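Local structure of nine-heme cytochrome c (1OFW) at residues M16-E21 with E140-G145; H81-A86 with S96-H101; E107-A112 with G273-R278. The protein carries electrons through nine c-type hemes and may form part of a transmembrane redox complex that passes electrons to the cytoplasm for sulfate reduction. One frame throughout, in Å; residues are numbered along the deposited sequence.

Contact 1 (M16-E21 with E140-G145). With HEC (heme c), chain G.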
# COMPACT_ATOMS: atom_id res chain seq x y z
N MET A 16 0.98 -19.31 2.44
CA MET A 16 1.55 -19.43 1.12
C MET A 16 3.07 -19.48 1.21
O MET A 16 3.75 -18.61 1.74
CB MET A 16 1.12 -18.25 0.24
CG MET A 16 -0.40 -18.11 0.13
SD MET A 16 -0.92 -16.65 -0.76
CE MET A 16 -0.39 -17.06 -2.42
N PHE A 17 3.62 -20.57 0.66
CA PHE A 17 5.04 -20.84 0.75
C PHE A 17 5.76 -20.68 -0.57
O PHE A 17 5.14 -20.67 -1.64
CB PHE A 17 5.26 -22.30 1.20
CG PHE A 17 4.86 -22.56 2.63
CD1 PHE A 17 3.58 -23.00 2.92
CD2 PHE A 17 5.73 -22.38 3.67
CE1 PHE A 17 3.24 -23.23 4.22
CE2 PHE A 17 5.41 -22.61 4.99
CZ PHE A 17 4.14 -23.07 5.26
N PRO A 18 7.08 -20.53 -0.50
CA PRO A 18 7.88 -20.38 -1.73
C PRO A 18 8.10 -21.72 -2.43
O PRO A 18 9.15 -22.34 -2.34
CB PRO A 18 9.21 -19.81 -1.21
CG PRO A 18 9.29 -20.33 0.17
CD PRO A 18 7.91 -20.40 0.70
N VAL A 19 7.03 -22.09 -3.16
CA VAL A 19 6.99 -23.41 -3.80
C VAL A 19 7.83 -23.45 -5.06
O VAL A 19 7.69 -22.66 -5.97
CB VAL A 19 5.52 -23.76 -4.09
CG1 VAL A 19 5.44 -25.00 -4.98
CG2 VAL A 19 4.78 -23.96 -2.76
N GLY A 20 8.76 -24.41 -5.10
CA GLY A 20 9.65 -24.57 -6.25
C GLY A 20 10.16 -26.01 -6.30
O GLY A 20 9.96 -26.78 -5.34
N GLU A 21 10.83 -26.42 -7.36
CA GLU A 21 11.30 -27.82 -7.22
C GLU A 21 12.77 -27.91 -6.86
O GLU A 21 13.26 -28.98 -6.47
CB GLU A 21 10.98 -28.64 -8.47
CG GLU A 21 9.72 -29.50 -8.28
N GLU A 140 11.32 -26.98 10.20
CA GLU A 140 10.75 -28.19 9.61
C GLU A 140 9.41 -27.95 8.92
O GLU A 140 9.15 -28.48 7.82
CB GLU A 140 10.64 -29.24 10.73
CG GLU A 140 11.88 -29.22 11.64
CD GLU A 140 11.84 -28.31 12.84
OE1 GLU A 140 11.04 -28.48 13.80
OE2 GLU A 140 12.62 -27.35 12.90
N GLN A 141 8.54 -27.15 9.54
CA GLN A 141 7.27 -26.77 8.91
C GLN A 141 7.51 -25.99 7.62
O GLN A 141 6.86 -26.18 6.60
CB GLN A 141 6.44 -25.97 9.91
CG GLN A 141 5.65 -26.84 10.88
CD GLN A 141 5.06 -26.01 12.02
OE1 GLN A 141 5.54 -24.98 12.44
NE2 GLN A 141 3.95 -26.54 12.51
N MET A 142 8.48 -25.08 7.65
CA MET A 142 8.83 -24.35 6.39
C MET A 142 9.21 -25.28 5.28
O MET A 142 8.79 -25.12 4.14
CB MET A 142 9.96 -23.36 6.75
CG MET A 142 10.44 -22.55 5.55
SD MET A 142 9.19 -21.35 5.03
CE MET A 142 10.14 -20.34 3.90
N GLN A 143 10.03 -26.33 5.61
CA GLN A 143 10.43 -27.27 4.59
C GLN A 143 9.25 -28.02 4.01
O GLN A 143 9.08 -28.22 2.81
CB GLN A 143 11.42 -28.33 5.13
CG GLN A 143 12.80 -27.73 5.43
CD GLN A 143 13.44 -27.20 4.16
OE1 GLN A 143 13.59 -27.94 3.18
NE2 GLN A 143 13.74 -25.91 4.17
N LYS A 144 8.35 -28.45 4.91
CA LYS A 144 7.17 -29.15 4.42
C LYS A 144 6.29 -28.27 3.56
O LYS A 144 5.69 -28.70 2.59
CB LYS A 144 6.37 -29.74 5.59
CG LYS A 144 7.18 -30.69 6.47
CD LYS A 144 6.35 -31.27 7.61
CE LYS A 144 6.85 -32.67 7.96
NZ LYS A 144 6.72 -32.98 9.41
N GLY A 145 6.27 -26.97 3.93
CA GLY A 145 5.47 -26.06 3.14
C GLY A 145 5.98 -25.92 1.73
O GLY A 145 5.31 -25.91 0.70
FE HEC G . 6.61 -10.94 -1.72
CHA HEC G . 6.76 -14.23 -2.69
CHB HEC G . 10.00 -10.74 -1.99
CHC HEC G . 6.48 -7.66 -0.81
CHD HEC G . 3.21 -11.16 -1.51
NA HEC G . 8.05 -12.22 -2.26
C1A HEC G . 7.95 -13.56 -2.68
C2A HEC G . 9.23 -14.05 -3.14
C3A HEC G . 10.11 -13.06 -2.93
C4A HEC G . 9.40 -11.92 -2.37
CMA HEC G . 11.63 -13.06 -3.20
CAA HEC G . 9.45 -15.43 -3.75
CBA HEC G . 9.58 -16.56 -2.70
CGA HEC G . 10.82 -16.45 -1.83
O1A HEC G . 11.95 -16.47 -2.41
O2A HEC G . 10.66 -16.39 -0.59
NB HEC G . 7.97 -9.51 -1.44
C1B HEC G . 9.35 -9.61 -1.53
C2B HEC G . 9.97 -8.38 -1.08
C3B HEC G . 8.96 -7.52 -0.77
C4B HEC G . 7.72 -8.22 -1.01
CMB HEC G . 11.49 -8.18 -0.95
CAB HEC G . 9.01 -6.09 -0.23
CBB HEC G . 9.93 -5.20 -1.13
NC HEC G . 5.15 -9.69 -1.22
C1C HEC G . 5.29 -8.36 -0.88
C2C HEC G . 4.00 -7.80 -0.59
C3C HEC G . 3.08 -8.78 -0.78
C4C HEC G . 3.80 -9.95 -1.19
CMC HEC G . 3.82 -6.34 -0.12
CAC HEC G . 1.57 -8.74 -0.50
CBC HEC G . 0.84 -7.59 -1.23
ND HEC G . 5.27 -12.40 -2.00
C1D HEC G . 3.91 -12.31 -1.80
C2D HEC G . 3.31 -13.63 -1.91
C3D HEC G . 4.31 -14.49 -2.20
C4D HEC G . 5.52 -13.72 -2.32
CMD HEC G . 1.81 -13.94 -1.73
CAD HEC G . 4.19 -16.02 -2.37
CBD HEC G . 4.33 -16.71 -0.98
CGD HEC G . 5.76 -16.85 -0.53
O1D HEC G . 6.16 -16.39 0.59
O2D HEC G . 6.54 -17.46 -1.31
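Phe-17, in the loop that follows strand 13-16, lays one face of its ring directly on the backbone of helix 139-147 at Gly-145. The CA of Gly-145 sits 3.5 Å from the centroid of the Phe-17 ring and only 8° off its normal, a CH-pi contact almost exactly over the middle of the face. With CG anti to its own carbonyl carbon (chi1 -69°), the phenyl group of Phe-17 reaches out from the loop toward the helix, and Gly-145, having no side chain, lets it come down onto main-chain atoms. Met-142, one helical turn earlier, closes the edge of the ring: its SD lies in the ring plane, 3.9 Å from Phe-17 CD2, as a Met-aromatic contact. The bend of Met-142 at chi2 (71°) then takes its CE on to the pyrrolidine of Pro-18, which it crosses at about a right angle with 3.8 Å between CE and Pro-18 CG. Pro-18 is the centre of an inverse gamma turn, and its N lies 3.2 Å from propionate oxygen O2D of the heme of chain G, so the same residue faces the helix and the heme margin. Val-19 is much looser, bringing CG2 to 4.0 Å from Gly-145 O. Glu-140 and Lys-144 take no part and belong to the solvent-exposed side of the helix, whereas Gln-143, pointing away, bonds through NE2 to Asn-24 O. The ring of Phe-17 also meets Asn-155 of helix 152-164 and Pro-32. No hydrogen bond links the two segments; they meet through CH-pi, Met-aromatic and apolar contacts, which suggests that close fit and dispersion, more than polar pairing, hold the loop that borders the heme propionate against the helix.

Contact 2 (H81-A86 with S96-H101). With HEC (heme c), chain E.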
# COMPACT_ATOMS: atom_id res chain seq x y z
N HIS A 81 3.73 -10.06 -7.39
CA HIS A 81 4.11 -8.66 -7.25
C HIS A 81 4.06 -7.83 -8.53
O HIS A 81 4.36 -6.62 -8.45
CB HIS A 81 5.52 -8.62 -6.73
CG HIS A 81 5.90 -9.45 -5.55
ND1 HIS A 81 6.68 -10.55 -5.79
CD2 HIS A 81 5.77 -9.40 -4.21
CE1 HIS A 81 6.98 -11.14 -4.65
NE2 HIS A 81 6.42 -10.47 -3.67
N ALA A 82 3.74 -8.42 -9.68
CA ALA A 82 3.79 -7.65 -10.91
C ALA A 82 2.98 -6.36 -10.87
O ALA A 82 1.85 -6.32 -10.41
CB ALA A 82 3.23 -8.48 -12.06
N THR A 83 3.52 -5.24 -11.38
CA THR A 83 2.70 -4.04 -11.47
C THR A 83 2.45 -3.57 -12.88
O THR A 83 1.63 -2.68 -13.09
CB THR A 83 3.35 -2.87 -10.70
OG1 THR A 83 4.67 -2.69 -11.20
CG2 THR A 83 3.41 -3.23 -9.23
N ASN A 84 3.13 -4.12 -13.86
CA ASN A 84 2.91 -3.70 -15.24
C ASN A 84 2.37 -4.86 -16.06
O ASN A 84 3.02 -5.41 -16.94
CB ASN A 84 4.24 -3.17 -15.80
CG ASN A 84 5.37 -4.17 -15.75
OD1 ASN A 84 5.39 -5.08 -14.92
ND2 ASN A 84 6.36 -4.01 -16.62
N ILE A 85 1.16 -5.28 -15.73
CA ILE A 85 0.48 -6.40 -16.34
C ILE A 85 -0.29 -5.93 -17.57
O ILE A 85 -1.19 -5.08 -17.48
CB ILE A 85 -0.50 -7.06 -15.34
CG1 ILE A 85 0.20 -7.47 -14.05
CG2 ILE A 85 -1.20 -8.25 -15.99
CD1 ILE A 85 -0.74 -7.81 -12.91
N ALA A 86 0.08 -6.48 -18.72
CA ALA A 86 -0.59 -6.03 -19.95
C ALA A 86 -2.05 -6.41 -19.96
O ALA A 86 -2.46 -7.49 -19.61
CB ALA A 86 0.10 -6.65 -21.15
N SER A 96 -2.04 -9.52 -9.77
CA SER A 96 -1.19 -9.84 -8.65
C SER A 96 -1.64 -9.14 -7.35
O SER A 96 -2.51 -8.27 -7.41
CB SER A 96 0.27 -9.51 -8.95
OG SER A 96 0.39 -8.11 -8.87
N CYS A 97 -1.07 -9.54 -6.23
CA CYS A 97 -1.41 -8.93 -4.94
C CYS A 97 -1.12 -7.43 -5.02
O CYS A 97 -1.96 -6.61 -4.67
CB CYS A 97 -0.60 -9.53 -3.82
SG CYS A 97 -0.41 -11.32 -3.69
N VAL A 98 0.08 -7.11 -5.51
CA VAL A 98 0.48 -5.71 -5.54
C VAL A 98 -0.31 -4.88 -6.50
O VAL A 98 -0.71 -3.74 -6.22
CB VAL A 98 1.99 -5.63 -5.85
CG1 VAL A 98 2.45 -4.19 -6.04
CG2 VAL A 98 2.77 -6.29 -4.74
N SER A 99 -0.66 -5.25 -7.70
CA SER A 99 -1.36 -4.59 -8.76
C SER A 99 -2.79 -4.36 -8.31
O SER A 99 -3.24 -3.24 -8.57
CB SER A 99 -1.31 -5.32 -10.09
OG SER A 99 -2.37 -6.25 -10.15
N CYS A 100 -3.46 -5.32 -7.70
CA CYS A 100 -4.81 -4.95 -7.29
C CYS A 100 -4.81 -3.90 -6.18
O CYS A 100 -5.62 -2.98 -6.22
CB CYS A 100 -5.56 -6.20 -6.81
SG CYS A 100 -7.24 -5.77 -6.35
N HIS A 101 -3.89 -4.04 -5.22
CA HIS A 101 -3.84 -3.05 -4.14
C HIS A 101 -3.54 -1.69 -4.76
O HIS A 101 -4.12 -0.66 -4.37
CB HIS A 101 -2.86 -3.51 -3.08
CG HIS A 101 -3.22 -4.73 -2.30
ND1 HIS A 101 -2.30 -5.34 -1.50
CD2 HIS A 101 -4.35 -5.46 -2.20
CE1 HIS A 101 -2.86 -6.41 -0.91
NE2 HIS A 101 -4.11 -6.49 -1.33
FE HEC E . -5.36 -7.94 -0.75
CHA HEC E . -6.68 -6.39 1.94
CHB HEC E . -2.76 -9.13 1.20
CHC HEC E . -4.41 -9.99 -3.26
CHD HEC E . -7.79 -6.58 -2.74
NA HEC E . -4.78 -7.70 1.15
C1A HEC E . -5.47 -7.02 2.14
C2A HEC E . -4.69 -7.07 3.35
C3A HEC E . -3.55 -7.72 3.10
C4A HEC E . -3.66 -8.24 1.74
CMA HEC E . -2.36 -7.94 4.01
CAA HEC E . -5.16 -6.48 4.70
CBA HEC E . -6.30 -7.33 5.33
CGA HEC E . -5.76 -8.74 5.59
O1A HEC E . -4.97 -8.85 6.52
O2A HEC E . -6.12 -9.65 4.80
NB HEC E . -3.89 -9.28 -0.97
C1B HEC E . -2.91 -9.67 -0.07
C2B HEC E . -2.08 -10.71 -0.66
C3B HEC E . -2.54 -10.93 -1.92
C4B HEC E . -3.67 -10.06 -2.10
CMB HEC E . -0.91 -11.36 0.07
CAB HEC E . -2.03 -11.85 -3.03
CBB HEC E . -1.81 -13.33 -2.57
NC HEC E . -5.97 -8.21 -2.63
C1C HEC E . -5.42 -9.09 -3.57
C2C HEC E . -6.04 -8.89 -4.86
C3C HEC E . -6.99 -7.96 -4.70
C4C HEC E . -6.94 -7.53 -3.32
CMC HEC E . -5.56 -9.64 -6.12
CAC HEC E . -7.94 -7.31 -5.69
CBC HEC E . -8.40 -8.19 -6.88
ND HEC E . -6.93 -6.73 -0.46
C1D HEC E . -7.81 -6.29 -1.41
C2D HEC E . -8.80 -5.44 -0.78
C3D HEC E . -8.55 -5.46 0.54
C4D HEC E . -7.34 -6.21 0.76
CMD HEC E . -9.91 -4.72 -1.54
CAD HEC E . -9.36 -4.82 1.68
CBD HEC E . -10.58 -5.72 2.02
CGD HEC E . -11.57 -5.03 2.94
O1D HEC E . -12.30 -5.73 3.68
O2D HEC E . -11.65 -3.79 2.91
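Segment 96-101 contains a CXXCH heme-binding motif, Cys-97 to His-101, whose first turn is closed by a capping box between Ser-96, just ahead of it, and Ser-99 within it. In the first shell, Cys-97 SG and Cys-100 SG are thioether-bonded to CAB and CAC of heme 3 (chain E). His-101 NE2 binds FE of this heme at 2.0 Å, with His-40 as the other axial ligand. The imidazole of His-101 has Cys-97 O above one face, near the rim. Behind these ligands the start of helix 97-107 is fixed by Ser-96 at the N-cap. Its OG, turned between the backbone N and the carbonyl carbon (chi1 75°), accepts from Ser-99 N at 3.3 Å along a nearly straight bond (167°). Ser-99 OG answers with a weak bond from Ser-96 N. The same Ser-96 OG donates to Ala-82 O at 2.8 Å, in the carbonyl plane and on a lone pair, so one hydroxyl caps the helix and ties it to segment 81-86. The connection also lies next to a second heme: His-81, just before Ala-82, binds through NE2 the iron of the heme of chain G, whose other axial ligand is His-131; ND1 of His-81 is held by Asp-77 O. The Ser-96 to Ala-82 hydrogen bond thus joins the residue after a ligand of one heme to the residue before the first thioether cysteine of another. Farther out, Ile-85 brings its CD1 to 3.6 Å from Ser-99 OG, while CB of Ser-99 lies 3.3 Å from Ala-82 O. Val-98, pointing toward the loop, sets its CB against His-81 O. The Val-98 and Thr-83 side chains cross obliquely, and CG1 of Val-98 meets Thr-83 CG2 at 3.5 Å, closer than usual van der Waals contact.

Contact 3 (E107-A112 with G273-R278). With HEC (heme c), chain F.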
# COMPACT_ATOMS: atom_id res chain seq x y z
N GLU A 107 -8.16 4.07 -7.96
CA GLU A 107 -9.51 4.15 -8.46
C GLU A 107 -10.54 4.59 -7.43
O GLU A 107 -11.70 4.82 -7.81
CB GLU A 107 -9.90 2.75 -8.98
CG GLU A 107 -9.01 2.31 -10.12
CD GLU A 107 -9.35 0.94 -10.68
OE1 GLU A 107 -10.35 0.33 -10.25
OE2 GLU A 107 -8.58 0.49 -11.56
N ARG A 108 -10.19 4.67 -6.16
CA ARG A 108 -11.08 5.01 -5.08
C ARG A 108 -10.80 6.44 -4.59
O ARG A 108 -9.68 6.70 -4.18
CB ARG A 108 -10.96 4.07 -3.89
CG ARG A 108 -11.33 2.63 -4.27
CD ARG A 108 -11.13 1.59 -3.21
NE ARG A 108 -11.66 1.98 -1.92
CZ ARG A 108 -11.34 1.45 -0.75
NH1 ARG A 108 -10.49 0.46 -0.71
NH2 ARG A 108 -11.90 1.96 0.34
N ARG A 109 -11.80 7.31 -4.68
CA ARG A 109 -11.56 8.72 -4.41
C ARG A 109 -10.92 8.98 -3.07
O ARG A 109 -10.09 9.90 -2.96
CB ARG A 109 -12.90 9.47 -4.48
CG ARG A 109 -12.77 10.93 -4.75
CD ARG A 109 -14.06 11.75 -4.61
NE ARG A 109 -13.68 12.91 -3.82
CZ ARG A 109 -13.93 13.41 -2.63
NH1 ARG A 109 -14.75 12.85 -1.74
NH2 ARG A 109 -13.32 14.56 -2.28
N GLU A 110 -11.29 8.24 -2.04
CA GLU A 110 -10.80 8.50 -0.68
C GLU A 110 -9.32 8.16 -0.58
O GLU A 110 -8.61 8.65 0.30
CB GLU A 110 -11.62 7.76 0.37
CG GLU A 110 -11.59 6.26 0.29
CD GLU A 110 -12.69 5.65 -0.54
OE1 GLU A 110 -13.22 6.26 -1.47
OE2 GLU A 110 -13.07 4.49 -0.29
N CYS A 111 -8.82 7.34 -1.48
CA CYS A 111 -7.42 6.95 -1.51
C CYS A 111 -6.59 7.75 -2.50
O CYS A 111 -5.38 7.93 -2.31
CB CYS A 111 -7.32 5.47 -1.91
SG CYS A 111 -8.42 4.30 -1.13
N ALA A 112 -7.21 8.23 -3.58
CA ALA A 112 -6.53 8.69 -4.78
C ALA A 112 -5.95 10.10 -4.66
O ALA A 112 -5.18 10.50 -5.55
CB ALA A 112 -7.45 8.60 -5.97
N GLY A 273 -6.38 14.62 -7.72
CA GLY A 273 -6.58 13.19 -7.54
C GLY A 273 -7.87 12.81 -6.86
O GLY A 273 -8.41 11.73 -7.15
N MET A 274 -8.40 13.64 -5.97
CA MET A 274 -9.65 13.21 -5.32
C MET A 274 -10.78 14.14 -5.70
O MET A 274 -11.80 14.20 -5.02
CB MET A 274 -9.38 12.96 -3.83
CG MET A 274 -8.92 14.12 -2.98
SD MET A 274 -8.53 13.62 -1.30
CE MET A 274 -10.09 13.06 -0.62
N ASP A 275 -10.67 14.85 -6.82
CA ASP A 275 -11.70 15.62 -7.44
C ASP A 275 -12.31 16.68 -6.52
O ASP A 275 -13.54 16.79 -6.42
CB ASP A 275 -12.86 14.66 -7.84
CG ASP A 275 -12.34 13.39 -8.51
OD1 ASP A 275 -11.82 13.55 -9.64
OD2 ASP A 275 -12.45 12.28 -7.91
N VAL A 276 -11.42 17.45 -5.90
CA VAL A 276 -11.85 18.50 -4.97
C VAL A 276 -12.44 19.64 -5.77
O VAL A 276 -11.91 20.15 -6.75
CB VAL A 276 -10.67 18.97 -4.12
CG1 VAL A 276 -11.01 20.26 -3.34
CG2 VAL A 276 -10.23 17.91 -3.14
N ALA A 277 -13.64 20.05 -5.37
CA ALA A 277 -14.37 21.02 -6.15
C ALA A 277 -13.90 22.45 -5.96
O ALA A 277 -13.96 23.24 -6.90
CB ALA A 277 -15.84 20.99 -5.75
N ARG A 278 -13.43 22.76 -4.76
CA ARG A 278 -12.92 24.12 -4.53
C ARG A 278 -11.76 23.97 -3.57
O ARG A 278 -11.93 23.30 -2.54
CB ARG A 278 -13.99 24.99 -3.91
CG ARG A 278 -13.50 26.35 -3.43
CD ARG A 278 -14.59 27.03 -2.61
NE ARG A 278 -14.06 28.31 -2.10
CZ ARG A 278 -13.49 28.50 -0.92
NH1 ARG A 278 -13.32 27.52 -0.04
NH2 ARG A 278 -13.08 29.74 -0.67
FE HEC F . -2.32 4.78 1.63
CHA HEC F . 0.87 3.44 1.73
CHB HEC F . -3.52 1.78 0.58
CHC HEC F . -5.48 6.03 1.63
CHD HEC F . -1.07 7.81 2.54
NA HEC F . -1.50 3.00 1.24
C1A HEC F . -0.18 2.65 1.28
C2A HEC F . 0.02 1.31 0.77
C3A HEC F . -1.21 0.84 0.43
C4A HEC F . -2.16 1.88 0.76
CMA HEC F . -1.56 -0.51 -0.21
CAA HEC F . 1.37 0.63 0.64
CBA HEC F . 2.18 1.22 -0.56
CGA HEC F . 1.66 0.67 -1.87
O1A HEC F . 1.56 -0.57 -2.00
O2A HEC F . 1.30 1.43 -2.78
NB HEC F . -4.14 4.05 1.19
C1B HEC F . -4.45 2.78 0.75
C2B HEC F . -5.86 2.67 0.46
C3B HEC F . -6.42 3.86 0.74
C4B HEC F . -5.33 4.72 1.21
CMB HEC F . -6.48 1.36 -0.09
CAB HEC F . -7.87 4.31 0.59
CBB HEC F . -8.84 3.46 1.44
NC HEC F . -3.10 6.58 1.98
C1C HEC F . -4.46 6.87 1.97
C2C HEC F . -4.65 8.26 2.40
C3C HEC F . -3.42 8.78 2.61
C4C HEC F . -2.44 7.72 2.39
CMC HEC F . -6.02 8.95 2.52
CAC HEC F . -3.05 10.23 2.95
CBC HEC F . -3.64 10.73 4.29
ND HEC F . -0.48 5.47 1.97
C1D HEC F . -0.17 6.78 2.39
C2D HEC F . 1.26 6.87 2.63
C3D HEC F . 1.80 5.67 2.42
C4D HEC F . 0.72 4.80 2.02
CMD HEC F . 1.95 8.16 3.09
CAD HEC F . 3.26 5.21 2.61
CBD HEC F . 3.99 4.98 1.25
CGD HEC F . 5.27 4.14 1.52
O1D HEC F . 6.22 4.72 2.06
O2D HEC F . 5.32 2.93 1.20
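The carbonyl oxygen of Met-274 receives two N-H groups from the guanidinium of Arg-109. The stronger bond comes from NE, 2.6 Å from Met-274 O and nearly straight (168°), in both the guanidinium plane and the carbonyl plane; NH2 adds a weak, bent one to the same oxygen. Arg-109 starts with CG anti to its backbone N (chi1 -157°) and bends at chi3, which swings NE across to Met-274. Asp-275 lies near the edge of this guanidinium, but its OD2 stays 4.3 Å from Arg-109 NE, beyond a salt bridge, so any attraction is probably only a general electrostatic one; OD2 instead rests beside the aliphatic part, 3.5 Å from Arg-109 CG. A second polar group works within segment 107-112: Arg-108 NH2, which also forms a salt bridge with Asp-211, makes one of 2.9 Å to Glu-110 OE2, which it meets from above the carboxylate plane. With NH1 bonded to Gln-104 as well, the Arg-108 guanidinium is gripped on several sides, and one face lies over the thioether, Cys-111 SG 4.0 Å from its plane. Cys-111 SG is itself bonded to CAB of heme 4 (chain F), as the first cysteine of a CXXCH motif. The CE of Met-274, which also touches another heme, lies over one face of the Arg-109 guanidinium; its CB comes to 3.3 Å from Arg-109 O, and Ala-112 CB lies 3.5 Å from Gly-273 O. Arg-207 touches Arg-109, Glu-110 and Met-274 from a nearby loop. Asp-275, with positive phi, is the C-prime residue of a Schellman motif, so helix 259-273 ends here against the short, weakly bonded helix 109-112, which follows helix 97-107.

How the contacts relate
From the N terminus, contact 1 opens at residues 16-21, after strand 13-16, and closes only at helix 139-147. Contact 2 falls entirely within that span, joining the end of helix 76-81 to the start of helix 97-107. Contact 3 opens next, at helix 109-112, still before contact 1 closes, and ends after helix 259-273; contacts 1 and 3 therefore cross, whereas contacts 2 and 3 follow in series. Contacts 1 and 2 both touch the heme of chain G, while contact 3 joins the segment that carries heme 4, the extra heme between the two tetraheme clusters, to the end of helix 259-273 in the second class III cytochrome c repeat.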